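Local coordinates for odorant-binding protein 2a (Homo sapiens, PDB 4RUN), which binds and carries small hydrophobic volatile molecules, with higher affinity for aldehydes and large fatty acids, at residues 24-27 / 28-31. The protein carries 2 engineered substitutions. Residues are numbered along the deposited sequence; the frame is centred on the assembly and turned at random.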
loop_
_atom_site.group_PDB
_atom_site.type_symbol
_atom_site.label_atom_id
_atom_site.label_comp_id
_atom_site.label_asym_id
_atom_site.label_seq_id
_atom_site.Cartn_x
_atom_site.Cartn_y
_atom_site.Cartn_z
ATOM N N ASP A 24 -7.961 -14.879 0.092
ATOM C CA ASP A 24 -9.376 -14.629 -0.220
ATOM C C ASP A 24 -9.547 -13.542 -1.271
ATOM O O ASP A 24 -10.581 -13.483 -1.934
ATOM C CB ASP A 24 -10.148 -14.219 1.031
ATOM C CG ASP A 24 -10.071 -15.254 2.133
ATOM O OD1 ASP A 24 -10.288 -16.456 1.852
ATOM O OD2 ASP A 24 -9.817 -14.849 3.286
ATOM N N PHE A 25 -8.538 -12.677 -1.402
ATOM C CA PHE A 25 -8.534 -11.583 -2.375
ATOM C C PHE A 25 -8.783 -12.080 -3.793
ATOM O O PHE A 25 -7.973 -12.835 -4.328
ATOM C CB PHE A 25 -7.173 -10.898 -2.352
ATOM C CG PHE A 25 -7.173 -9.546 -2.982
ATOM C CD1 PHE A 25 -7.495 -8.406 -2.248
ATOM C CD2 PHE A 25 -6.859 -9.415 -4.324
ATOM C CE1 PHE A 25 -7.495 -7.162 -2.849
ATOM C CE2 PHE A 25 -6.866 -8.181 -4.930
ATOM C CZ PHE A 25 -7.186 -7.050 -4.192
ATOM N N PRO A 26 -9.892 -11.647 -4.413
ATOM C CA PRO A 26 -10.191 -12.092 -5.777
ATOM C C PRO A 26 -9.175 -11.602 -6.797
ATOM O O PRO A 26 -8.759 -10.444 -6.755
ATOM C CB PRO A 26 -11.562 -11.482 -6.059
ATOM C CG PRO A 26 -12.120 -11.097 -4.732
ATOM C CD PRO A 26 -10.949 -10.776 -3.867
ATOM N N GLU A 27 -8.773 -12.478 -7.708
ATOM C CA GLU A 27 -7.775 -12.132 -8.705
ATOM C C GLU A 27 -8.252 -10.990 -9.602
ATOM O O GLU A 27 -7.508 -10.054 -9.887
ATOM C CB GLU A 27 -7.418 -13.359 -9.536
ATOM C CG GLU A 27 -6.049 -13.285 -10.195
ATOM C CD GLU A 27 -5.800 -14.439 -11.147
ATOM O OE1 GLU A 27 -6.590 -15.408 -11.148
ATOM O OE2 GLU A 27 -4.813 -14.376 -11.904
ATOM N N ASP A 28 -9.508 -11.075 -10.044
ATOM C CA ASP A 28 -10.169 -9.988 -10.776
ATOM C C ASP A 28 -9.941 -8.619 -10.113
ATOM O O ASP A 28 -9.954 -7.588 -10.772
ATOM C CB ASP A 28 -11.670 -10.296 -11.005
ATOM C CG ASP A 28 -12.595 -9.770 -9.887
ATOM O OD1 ASP A 28 -12.113 -9.149 -8.924
ATOM O OD2 ASP A 28 -13.834 -9.968 -9.981
ATOM N N ARG A 29 -9.684 -8.618 -8.813
ATOM C CA ARG A 29 -9.630 -7.385 -8.035
ATOM C C ARG A 29 -8.248 -6.717 -7.984
ATOM O O ARG A 29 -8.125 -5.600 -7.493
ATOM C CB ARG A 29 -10.081 -7.666 -6.604
ATOM C CG ARG A 29 -10.865 -6.528 -6.009
ATOM C CD ARG A 29 -11.445 -6.843 -4.647
ATOM N NE ARG A 29 -11.655 -5.567 -3.969
ATOM C CZ ARG A 29 -12.712 -4.785 -4.144
ATOM N NH1 ARG A 29 -13.711 -5.154 -4.941
ATOM N NH2 ARG A 29 -12.778 -3.630 -3.492
ATOM N N ARG A 30 -7.210 -7.393 -8.470
ATOM C CA ARG A 30 -5.850 -6.863 -8.382
ATOM C C ARG A 30 -5.556 -5.676 -9.302
ATOM O O ARG A 30 -5.850 -5.740 -10.487
ATOM C CB ARG A 30 -4.851 -7.929 -8.767
ATOM C CG ARG A 30 -4.922 -9.169 -7.912
ATOM C CD ARG A 30 -3.855 -10.146 -8.304
ATOM N NE ARG A 30 -3.872 -11.297 -7.418
ATOM C CZ ARG A 30 -2.879 -12.169 -7.318
ATOM N NH1 ARG A 30 -1.781 -12.033 -8.066
ATOM N NH2 ARG A 30 -2.988 -13.171 -6.467
ATOM N N PRO A 31 -4.943 -4.612 -8.766
ATOM C CA PRO A 31 -4.429 -3.521 -9.566
ATOM C C PRO A 31 -3.465 -3.979 -10.669
ATOM O O PRO A 31 -2.509 -4.683 -10.379
ATOM C CB PRO A 31 -3.678 -2.675 -8.543
ATOM C CG PRO A 31 -4.348 -2.955 -7.244
ATOM C CD PRO A 31 -4.760 -4.372 -7.327
#
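In the loop joining strands 12-21 and 33-41 of the lipocalin barrel, a short 3-10 turn brings Phe-25 and Pro-26 against Arg-29 and Arg-30. The turn rests on an i to i+3 backbone bond from Arg-30 N to Glu-27 O at 3.0 Å, nearly straight (174° at the hydrogen), although its donor stands above the carbonyl plane; Arg-29 N to Pro-26 O is a doubtful companion. The buried Phe-25 ring, CG anti to the backbone N (chi1 -163°), packs against the Arg-29 to Arg-30 side of the turn and also touches Arg-108 of strand 106-115. Its CE2 lies 3.6 Å from Arg-30 N, which meets the ring edge, while Arg-29 CD sits over one face. The aliphatic part of Arg-29 runs alongside the Pro-26 ring, CD to CD 4.0 Å, and its NE makes a weak hydrogen bond to a citrate probably from the crystallisation liquor. Glu-27 CG lies over one face of the Arg-30 guanidinium, 4.1 Å from NE; their charged atoms stay apart. An alanine in place of Phe-25 would probably leave the turn without the ring that its arginine methylenes pack on. Such an i to i+3 bond is characteristic of a short 3-10 turn, here in an interstrand loop of the lipocalin fold.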